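Local atomic coordinates of 4-hydroxyphenylpyruvate dioxygenase (Pseudomonas putida, PDB entry 5HMQ), a protein that catalyses the metal-dependent dehydration of 3-dehydroshikimate to protocatechuate through a TIM-barrel domain fused to a hydroxyphenylpyruvate dioxygenase-like domain that shows no such dioxygenase activity. Residues R271-L274 / E275-T279; D373-A376 / A377-R380; A452-L455 / D456-L460. All blocks are in the same frame, centred on the assembly; numbering follows the deposited sequence.

All three are local pairings at the ends of helices, each in a different part of the fusion protein. Contact 1 ends helix 252-276, which follows the last strand of the TIM barrel, and lies at the surface. Contact 2 opens helix 374-383 in the first VOC module and is partly buried, while contact 3 starts helix 455-465 in the second VOC module, buried near the chain centre and within reach of the second subunit. Charged side chains near the surface and a bridging water mark the first; a capping carboxylate the second; an indole and aliphatic branches fill the third. Helix 252-276 ties them together, since side chains of contacts 2 and 3 bond to it.

Contact 1: R271-L274 / E275-T279; sequences RLRL and EQENT
Leu-274 and Thr-279 close a Schellman motif at the C-terminus of helix 252-276. Among the backbone bonds, Thr-279 N reaches back to Leu-274 O at 3.1 Å, and a weak bond joins Asn-278 N to Glu-275 O, while Asn-278 takes the left-handed backbone conformation that lets the chain turn off the helix. Just before it, Gln-276 N bonds Leu-272 O in the i to i+4 pattern of the alpha-helix.

Of the charged pairs, Arg-271 and Glu-275 run side by side in the same direction. Arg-271 NH1 meets Glu-275 OE2 at 2.8 Å in a salt bridge that lies in the guanidinium plane but comes from above the carboxylate plane, 44° out of it. A bend at chi3 (57°) in Arg-271 carries its guanidinium round to this carboxylate.

Leu-274 CB is in van der Waals contact with the carbonyl oxygen Thr-279 O at 3.3 Å, and the leucine side chain packs on Ala-227 of helix 222-231.

The last pairing goes through solvent. Arg-273, whose NH2 forms a salt bridge with Asp-221, sends NH1 to a water at 2.8 Å, and that water donates to Glu-277 OE2 at 2.9 Å.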
ATOM      1  N   ARG C 271     -23.399   1.743 -22.026  1.00 50.65           N
ATOM      2  CA  ARG C 271     -24.637   2.296 -22.572  1.00 52.87           C
ATOM      3  C   ARG C 271     -24.345   3.248 -23.721  1.00 56.01           C
ATOM      4  O   ARG C 271     -24.960   3.156 -24.790  1.00 58.39           O
ATOM      5  CB  ARG C 271     -25.435   3.016 -21.485  1.00 53.28           C
ATOM      6  CG  ARG C 271     -26.669   3.734 -22.037  1.00 52.98           C
ATOM      7  CD  ARG C 271     -27.513   4.387 -20.954  1.00 53.62           C
ATOM      8  NE  ARG C 271     -26.746   5.341 -20.158  1.00 57.39           N
ATOM      9  CZ  ARG C 271     -26.393   6.552 -20.582  1.00 57.57           C
ATOM     10  NH1 ARG C 271     -26.733   6.962 -21.797  1.00 58.83           N
ATOM     11  NH2 ARG C 271     -25.696   7.355 -19.791  1.00 58.83           N
ATOM     12  N   LEU C 272     -23.375   4.145 -23.535  1.00 56.83           N
ATOM     13  CA  LEU C 272     -23.023   5.080 -24.599  1.00 55.89           C
ATOM     14  C   LEU C 272     -22.521   4.342 -25.831  1.00 54.92           C
ATOM     15  O   LEU C 272     -22.776   4.766 -26.965  1.00 56.85           O
ATOM     16  CB  LEU C 272     -21.970   6.070 -24.102  1.00 57.21           C
ATOM     17  CG  LEU C 272     -22.411   7.030 -22.996  1.00 56.52           C
ATOM     18  CD1 LEU C 272     -21.210   7.704 -22.352  1.00 53.92           C
ATOM     19  CD2 LEU C 272     -23.385   8.063 -23.545  1.00 52.90           C
ATOM     20  N   ARG C 273     -21.799   3.238 -25.628  1.00 54.54           N
ATOM     21  CA  ARG C 273     -21.314   2.463 -26.763  1.00 52.41           C
ATOM     22  C   ARG C 273     -22.472   1.883 -27.567  1.00 53.36           C
ATOM     23  O   ARG C 273     -22.448   1.915 -28.802  1.00 53.90           O
ATOM     24  CB  ARG C 273     -20.374   1.357 -26.284  1.00 48.95           C
ATOM     25  CG  ARG C 273     -19.827   0.485 -27.397  1.00 49.47           C
ATOM     26  CD  ARG C 273     -18.755   1.229 -28.175  1.00 51.13           C
ATOM     27  NE  ARG C 273     -17.676   1.698 -27.310  1.00 52.73           N
ATOM     28  CZ  ARG C 273     -16.554   1.025 -27.078  1.00 54.18           C
ATOM     29  NH1 ARG C 273     -16.358  -0.153 -27.653  1.00 53.10           N
ATOM     30  NH2 ARG C 273     -15.627   1.530 -26.275  1.00 55.87           N
ATOM     31  N   LEU C 274     -23.505   1.358 -26.890  1.00 55.54           N
ATOM     32  CA  LEU C 274     -24.654   0.836 -27.625  1.00 57.91           C
ATOM     33  C   LEU C 274     -25.408   1.944 -28.343  1.00 58.89           C
ATOM     34  O   LEU C 274     -25.911   1.735 -29.454  1.00 58.86           O
ATOM     35  CB  LEU C 274     -25.630   0.074 -26.719  1.00 57.40           C
ATOM     36  CG  LEU C 274     -25.364  -1.260 -25.997  1.00 57.48           C
ATOM     37  CD1 LEU C 274     -24.616  -2.244 -26.892  1.00 57.49           C
ATOM     38  CD2 LEU C 274     -24.729  -1.137 -24.625  1.00 55.87           C
ATOM     39  N   GLU C 275     -25.520   3.125 -27.723  1.00 59.60           N
ATOM     40  CA  GLU C 275     -26.219   4.232 -28.380  1.00 59.28           C
ATOM     41  C   GLU C 275     -25.519   4.634 -29.673  1.00 62.54           C
ATOM     42  O   GLU C 275     -26.172   4.997 -30.657  1.00 66.85           O
ATOM     43  CB  GLU C 275     -26.343   5.432 -27.442  1.00 57.30           C
ATOM     44  CG  GLU C 275     -26.923   5.078 -26.089  1.00 59.85           C
ATOM     45  CD  GLU C 275     -27.536   6.285 -25.399  1.00 65.06           C
ATOM     46  OE1 GLU C 275     -27.617   7.349 -26.035  1.00 63.02           O
ATOM     47  OE2 GLU C 275     -27.870   6.188 -24.212  1.00 69.04           O
ATOM     48  N   GLN C 276     -24.186   4.578 -29.684  1.00 60.96           N
ATOM     49  CA  GLN C 276     -23.408   4.980 -30.848  1.00 61.02           C
ATOM     50  C   GLN C 276     -23.404   3.931 -31.950  1.00 63.19           C
ATOM     51  O   GLN C 276     -23.093   4.257 -33.102  1.00 65.42           O
ATOM     52  CB  GLN C 276     -21.972   5.271 -30.423  1.00 62.00           C
ATOM     53  CG  GLN C 276     -21.841   6.491 -29.538  1.00 63.12           C
ATOM     54  CD  GLN C 276     -20.622   6.414 -28.651  1.00 62.15           C
ATOM     55  OE1 GLN C 276     -19.762   5.551 -28.835  1.00 62.37           O
ATOM     56  NE2 GLN C 276     -20.543   7.310 -27.674  1.00 58.78           N
ATOM     57  N   GLU C 277     -23.737   2.683 -31.625  1.00 61.46           N
ATOM     58  CA  GLU C 277     -23.815   1.610 -32.604  1.00 61.96           C
ATOM     59  C   GLU C 277     -25.251   1.360 -33.052  1.00 65.33           C
ATOM     60  O   GLU C 277     -25.536   0.325 -33.666  1.00 66.98           O
ATOM     61  CB  GLU C 277     -23.173   0.349 -32.022  1.00 59.43           C
ATOM     62  CG  GLU C 277     -21.710   0.582 -31.622  1.00 58.94           C
ATOM     63  CD  GLU C 277     -21.017  -0.650 -31.068  1.00 59.99           C
ATOM     64  OE1 GLU C 277     -21.712  -1.587 -30.623  1.00 58.52           O
ATOM     65  OE2 GLU C 277     -19.766  -0.668 -31.058  1.00 59.79           O
ATOM     66  N   ASN C 278     -26.149   2.307 -32.762  1.00 67.88           N
ATOM     67  CA  ASN C 278     -27.573   2.230 -33.103  1.00 68.27           C
ATOM     68  C   ASN C 278     -28.198   0.903 -32.679  1.00 68.40           C
ATOM     69  O   ASN C 278     -29.011   0.318 -33.395  1.00 68.41           O
ATOM     70  CB  ASN C 278     -27.784   2.480 -34.597  1.00 68.46           C
ATOM     71  CG  ASN C 278     -27.349   3.868 -35.017  1.00 67.72           C
ATOM     72  OD1 ASN C 278     -27.812   4.869 -34.465  1.00 70.90           O
ATOM     73  ND2 ASN C 278     -26.444   3.938 -35.986  1.00 67.19           N
ATOM     74  N   THR C 279     -27.825   0.434 -31.488  1.00 69.44           N
ATOM     75  CA  THR C 279     -28.465  -0.721 -30.852  1.00 65.06           C
ATOM     76  C   THR C 279     -28.653  -0.444 -29.363  1.00 63.46           C
ATOM     77  O   THR C 279     -28.083  -1.132 -28.512  1.00 61.34           O
ATOM     78  CB  THR C 279     -27.650  -1.996 -31.072  1.00 63.63           C
ATOM     79  OG1 THR C 279     -26.348  -1.844 -30.495  1.00 63.76           O
ATOM     80  CG2 THR C 279     -27.520  -2.329 -32.556  1.00 59.10           C
TER
HETATM   81  O   HOH W   1     -17.536  -1.860 -29.558  1.00 54.54           O

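Contact 2: D373-A376 / A377-R380; sequences DQQA and ALKR
The shortest bond here runs from Lys-379 N to Gln-375 O, 2.9 Å with an angle of 157° at the hydrogen. The same carbonyl oxygen is overlain by the lysine's own aliphatic chain, with Lys-379 CG at 3.3 Å from Gln-375 O. Because the lysine's CG stands beside its backbone N (chi1 -75°) and the chain is extended beyond it, the methylenes run past the carbonyl toward the glutamine side chain, where CE comes to 4.1 Å from Gln-375 OE1. That is a loose approach of two side chains that cross at a slant, the glutamine being bent at chi2.

The first turn of helix 374-383 begins with Asp-373 as its N-cap. Its OD1 accepts from Ala-376 N at 3.3 Å, a bond that is long but fairly straight, and the amide meets the carboxylate from well above its plane. Asp-373 O meanwhile takes Ala-377 N at 3.2 Å, and Arg-380 N bonds Ala-376 O at 3.0 Å.

Toward the fold, Ala-377 and Leu-378 rest on Leu-413 of strand 410-414, so the helix packs on the sheet of the first VOC module. Arg-380 leads off in another direction, forming a salt bridge with Glu-268 of helix 252-276 and a hydrogen bond from NE to Pro-290 O.

The carboxylate at the start of the helix probably also interacts favourably with its dipole, while the arginine at the other end of the segment links this VOC module electrostatically to the barrel domain.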
ATOM      1  N   ASP C 373     -21.444  23.902 -15.969  1.00 58.70           N
ATOM      2  CA  ASP C 373     -22.676  23.497 -15.299  1.00 59.76           C
ATOM      3  C   ASP C 373     -22.291  22.993 -13.910  1.00 61.96           C
ATOM      4  O   ASP C 373     -21.886  21.837 -13.750  1.00 63.47           O
ATOM      5  CB  ASP C 373     -23.410  22.433 -16.112  1.00 55.32           C
ATOM      6  CG  ASP C 373     -24.833  22.208 -15.639  1.00 56.36           C
ATOM      7  OD1 ASP C 373     -25.159  22.593 -14.498  1.00 56.18           O
ATOM      8  OD2 ASP C 373     -25.631  21.645 -16.419  1.00 57.93           O
ATOM      9  N   GLN C 374     -22.435  23.863 -12.909  1.00 59.24           N
ATOM     10  CA  GLN C 374     -22.009  23.522 -11.555  1.00 58.93           C
ATOM     11  C   GLN C 374     -22.851  22.397 -10.965  1.00 59.00           C
ATOM     12  O   GLN C 374     -22.316  21.482 -10.330  1.00 58.24           O
ATOM     13  CB  GLN C 374     -22.071  24.766 -10.670  1.00 57.35           C
ATOM     14  CG  GLN C 374     -22.001  24.493  -9.182  1.00 59.18           C
ATOM     15  CD  GLN C 374     -22.237  25.744  -8.361  1.00 60.26           C
ATOM     16  OE1 GLN C 374     -21.319  26.534  -8.130  1.00 58.47           O
ATOM     17  NE2 GLN C 374     -23.476  25.938  -7.923  1.00 61.35           N
ATOM     18  N   GLN C 375     -24.170  22.445 -11.164  1.00 58.66           N
ATOM     19  CA  GLN C 375     -25.036  21.432 -10.572  1.00 57.12           C
ATOM     20  C   GLN C 375     -24.852  20.073 -11.236  1.00 56.60           C
ATOM     21  O   GLN C 375     -24.962  19.039 -10.567  1.00 57.22           O
ATOM     22  CB  GLN C 375     -26.500  21.871 -10.653  1.00 55.48           C
ATOM     23  CG  GLN C 375     -26.865  22.968  -9.666  1.00 58.29           C
ATOM     24  CD  GLN C 375     -26.616  22.572  -8.223  1.00 61.22           C
ATOM     25  OE1 GLN C 375     -27.157  21.580  -7.735  1.00 60.85           O
ATOM     26  NE2 GLN C 375     -25.788  23.348  -7.532  1.00 62.42           N
ATOM     27  N   ALA C 376     -24.579  20.053 -12.544  1.00 55.53           N
ATOM     28  CA  ALA C 376     -24.309  18.789 -13.221  1.00 54.35           C
ATOM     29  C   ALA C 376     -23.041  18.137 -12.687  1.00 55.47           C
ATOM     30  O   ALA C 376     -22.997  16.918 -12.486  1.00 54.65           O
ATOM     31  CB  ALA C 376     -24.205  19.008 -14.730  1.00 52.21           C
ATOM     32  N   ALA C 377     -21.988  18.932 -12.474  1.00 53.34           N
ATOM     33  CA  ALA C 377     -20.755  18.385 -11.917  1.00 51.38           C
ATOM     34  C   ALA C 377     -20.985  17.829 -10.519  1.00 50.11           C
ATOM     35  O   ALA C 377     -20.496  16.744 -10.185  1.00 48.72           O
ATOM     36  CB  ALA C 377     -19.666  19.457 -11.899  1.00 50.94           C
ATOM     37  N   LEU C 378     -21.740  18.553  -9.690  1.00 49.02           N
ATOM     38  CA  LEU C 378     -21.997  18.091  -8.330  1.00 51.61           C
ATOM     39  C   LEU C 378     -22.848  16.829  -8.320  1.00 54.16           C
ATOM     40  O   LEU C 378     -22.573  15.895  -7.555  1.00 54.46           O
ATOM     41  CB  LEU C 378     -22.676  19.194  -7.518  1.00 50.22           C
ATOM     42  CG  LEU C 378     -23.087  18.775  -6.106  1.00 48.51           C
ATOM     43  CD1 LEU C 378     -21.857  18.421  -5.291  1.00 47.88           C
ATOM     44  CD2 LEU C 378     -23.893  19.869  -5.424  1.00 48.46           C
ATOM     45  N   LYS C 379     -23.878  16.773  -9.165  1.00 49.96           N
ATOM     46  CA  LYS C 379     -24.766  15.617  -9.146  1.00 51.53           C
ATOM     47  C   LYS C 379     -24.076  14.374  -9.690  1.00 52.49           C
ATOM     48  O   LYS C 379     -24.326  13.266  -9.202  1.00 50.72           O
ATOM     49  CB  LYS C 379     -26.042  15.918  -9.931  1.00 54.20           C
ATOM     50  CG  LYS C 379     -27.009  16.827  -9.188  1.00 54.35           C
ATOM     51  CD  LYS C 379     -28.191  17.228 -10.052  1.00 54.11           C
ATOM     52  CE  LYS C 379     -29.034  18.287  -9.361  1.00 56.54           C
ATOM     53  NZ  LYS C 379     -30.124  18.792 -10.242  1.00 59.63           N
ATOM     54  N   ARG C 380     -23.199  14.534 -10.685  1.00 48.59           N
ATOM     55  CA  ARG C 380     -22.453  13.388 -11.193  1.00 49.70           C
ATOM     56  C   ARG C 380     -21.470  12.858 -10.157  1.00 48.60           C
ATOM     57  O   ARG C 380     -21.356  11.641  -9.971  1.00 51.17           O
ATOM     58  CB  ARG C 380     -21.717  13.760 -12.479  1.00 49.70           C
ATOM     59  CG  ARG C 380     -20.660  12.740 -12.863  1.00 49.41           C
ATOM     60  CD  ARG C 380     -20.012  13.058 -14.186  1.00 48.40           C
ATOM     61  NE  ARG C 380     -20.614  12.283 -15.261  1.00 52.97           N
ATOM     62  CZ  ARG C 380     -20.054  11.207 -15.802  1.00 50.36           C
ATOM     63  NH1 ARG C 380     -18.878  10.780 -15.367  1.00 49.02           N
ATOM     64  NH2 ARG C 380     -20.673  10.560 -16.777  1.00 52.83           N
TER

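Contact 3: A452-L455 / D456-L460; sequences AESL and DSWVL
Trp-458 stands out from the first turn of helix 455-465, which follows strand 440-450 in the second VOC (glyoxalase-superfamily) module, with CB and the CD1 edge of its ring against the carbonyl groups of Leu-455 and Ser-454. Its CB lies 3.5 Å from Leu-455 O. CG stands beside the backbone N (chi1 -82°), which brings CD1 to 3.2 Å from Ser-454 O. That oxygen lies at the ring edge, close to the indole plane, and also accepts from Trp-458 N, at 3.1 Å and in the carbonyl plane. CD1 also comes to 4.3 Å from Ser-454 CB, a loose contact, whereas NE1 is buried with no hydrogen-bond partner. The six-membered ring projects beyond the first turn and touches no atom of residues 452-455. The whole side chain packs on Leu-448, Leu-450, Pro-406 and Phe-247 of the second subunit.

Val-459 N bonds Leu-455 O at 2.8 Å, and Val-459 CG2 flanks the same oxygen at 3.2 Å while meeting Leu-455 CG at 4.2 Å.

Asp-456 forms salt bridges with Arg-486 and with Arg-505 of the second subunit, and Ser-457 OG bonds Asp-258 of helix 252-276. The helix start therefore combines an apolar seat against its own sheet with polar links to the barrel domain and the dimer partner; the two arginines would be expected to favour ionised Asp-456.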
ATOM      1  N   ALA C 452       2.150   4.212  -5.232  1.00 48.80           N
ATOM      2  CA  ALA C 452       1.884   3.210  -6.261  1.00 52.67           C
ATOM      3  C   ALA C 452       0.582   2.459  -5.999  1.00 53.32           C
ATOM      4  O   ALA C 452      -0.145   2.118  -6.937  1.00 53.10           O
ATOM      5  CB  ALA C 452       3.057   2.234  -6.354  1.00 52.74           C
ATOM      6  N   GLU C 453       0.274   2.188  -4.732  1.00 50.23           N
ATOM      7  CA  GLU C 453      -0.891   1.380  -4.392  1.00 51.21           C
ATOM      8  C   GLU C 453      -2.205   2.144  -4.491  1.00 50.88           C
ATOM      9  O   GLU C 453      -3.268   1.514  -4.462  1.00 51.15           O
ATOM     10  CB  GLU C 453      -0.764   0.817  -2.970  1.00 51.25           C
ATOM     11  CG  GLU C 453       0.648   0.439  -2.554  1.00 55.63           C
ATOM     12  CD  GLU C 453       1.471   1.656  -2.157  1.00 61.60           C
ATOM     13  OE1 GLU C 453       0.870   2.645  -1.685  1.00 64.30           O
ATOM     14  OE2 GLU C 453       2.703   1.645  -2.350  1.00 61.69           O
ATOM     15  N   SER C 454      -2.168   3.472  -4.605  1.00 47.78           N
ATOM     16  CA  SER C 454      -3.388   4.273  -4.646  1.00 46.62           C
ATOM     17  C   SER C 454      -3.644   4.901  -6.010  1.00 47.94           C
ATOM     18  O   SER C 454      -4.672   5.559  -6.187  1.00 47.42           O
ATOM     19  CB  SER C 454      -3.346   5.365  -3.570  1.00 48.95           C
ATOM     20  OG  SER C 454      -2.219   6.203  -3.730  1.00 57.33           O
ATOM     21  N   LEU C 455      -2.741   4.704  -6.980  1.00 44.86           N
ATOM     22  CA  LEU C 455      -2.840   5.422  -8.244  1.00 46.31           C
ATOM     23  C   LEU C 455      -4.046   4.973  -9.059  1.00 47.01           C
ATOM     24  O   LEU C 455      -4.760   5.804  -9.630  1.00 49.62           O
ATOM     25  CB  LEU C 455      -1.564   5.233  -9.073  1.00 47.53           C
ATOM     26  CG  LEU C 455      -1.604   5.728 -10.522  1.00 49.45           C
ATOM     27  CD1 LEU C 455      -1.556   7.249 -10.631  1.00 48.50           C
ATOM     28  CD2 LEU C 455      -0.447   5.094 -11.277  1.00 52.21           C
ATOM     29  N   ASP C 456      -4.301   3.668  -9.112  1.00 44.67           N
ATOM     30  CA  ASP C 456      -5.464   3.174  -9.847  1.00 44.61           C
ATOM     31  C   ASP C 456      -6.757   3.728  -9.272  1.00 44.77           C
ATOM     32  O   ASP C 456      -7.701   4.006 -10.017  1.00 46.81           O
ATOM     33  CB  ASP C 456      -5.479   1.637  -9.859  1.00 47.09           C
ATOM     34  CG  ASP C 456      -4.389   1.058 -10.743  1.00 52.43           C
ATOM     35  OD1 ASP C 456      -3.904   1.776 -11.645  1.00 54.58           O
ATOM     36  OD2 ASP C 456      -4.041  -0.129 -10.562  1.00 51.43           O
ATOM     37  N   SER C 457      -6.820   3.891  -7.950  1.00 43.08           N
ATOM     38  CA  SER C 457      -8.006   4.483  -7.339  1.00 40.65           C
ATOM     39  C   SER C 457      -8.179   5.935  -7.773  1.00 44.21           C
ATOM     40  O   SER C 457      -9.299   6.379  -8.054  1.00 46.08           O
ATOM     41  CB  SER C 457      -7.915   4.381  -5.817  1.00 41.32           C
ATOM     42  OG  SER C 457      -9.149   4.705  -5.212  1.00 44.08           O
ATOM     43  N   TRP C 458      -7.078   6.691  -7.838  1.00 43.75           N
ATOM     44  CA  TRP C 458      -7.153   8.065  -8.333  1.00 41.92           C
ATOM     45  C   TRP C 458      -7.559   8.104  -9.800  1.00 41.38           C
ATOM     46  O   TRP C 458      -8.319   8.986 -10.218  1.00 42.39           O
ATOM     47  CB  TRP C 458      -5.815   8.778  -8.137  1.00 43.06           C
ATOM     48  CG  TRP C 458      -5.600   9.338  -6.765  1.00 43.40           C
ATOM     49  CD1 TRP C 458      -5.206   8.657  -5.654  1.00 42.49           C
ATOM     50  CD2 TRP C 458      -5.753  10.708  -6.365  1.00 42.82           C
ATOM     51  NE1 TRP C 458      -5.108   9.514  -4.583  1.00 44.43           N
ATOM     52  CE2 TRP C 458      -5.438  10.779  -4.994  1.00 43.37           C
ATOM     53  CE3 TRP C 458      -6.127  11.879  -7.032  1.00 41.21           C
ATOM     54  CZ2 TRP C 458      -5.488  11.973  -4.277  1.00 44.46           C
ATOM     55  CZ3 TRP C 458      -6.174  13.065  -6.320  1.00 40.72           C
ATOM     56  CH2 TRP C 458      -5.857  13.103  -4.957  1.00 41.72           C
ATOM     57  N   VAL C 459      -7.046   7.167 -10.601  1.00 42.80           N
ATOM     58  CA  VAL C 459      -7.391   7.128 -12.021  1.00 42.42           C
ATOM     59  C   VAL C 459      -8.892   6.938 -12.195  1.00 45.04           C
ATOM     60  O   VAL C 459      -9.545   7.668 -12.950  1.00 45.27           O
ATOM     61  CB  VAL C 459      -6.596   6.020 -12.736  1.00 44.12           C
ATOM     62  CG1 VAL C 459      -7.138   5.802 -14.141  1.00 40.94           C
ATOM     63  CG2 VAL C 459      -5.116   6.369 -12.781  1.00 44.73           C
ATOM     64  N   LEU C 460      -9.460   5.956 -11.490  1.00 45.49           N
ATOM     65  CA  LEU C 460     -10.898   5.719 -11.570  1.00 45.72           C
ATOM     66  C   LEU C 460     -11.682   6.900 -11.011  1.00 44.12           C
ATOM     67  O   LEU C 460     -12.764   7.229 -11.512  1.00 46.38           O
ATOM     68  CB  LEU C 460     -11.258   4.430 -10.832  1.00 42.59           C
ATOM     69  CG  LEU C 460     -12.744   4.096 -10.731  1.00 41.86           C
ATOM     70  CD1 LEU C 460     -13.377   4.045 -12.109  1.00 37.72           C
ATOM     71  CD2 LEU C 460     -12.927   2.771 -10.016  1.00 43.89           C
TER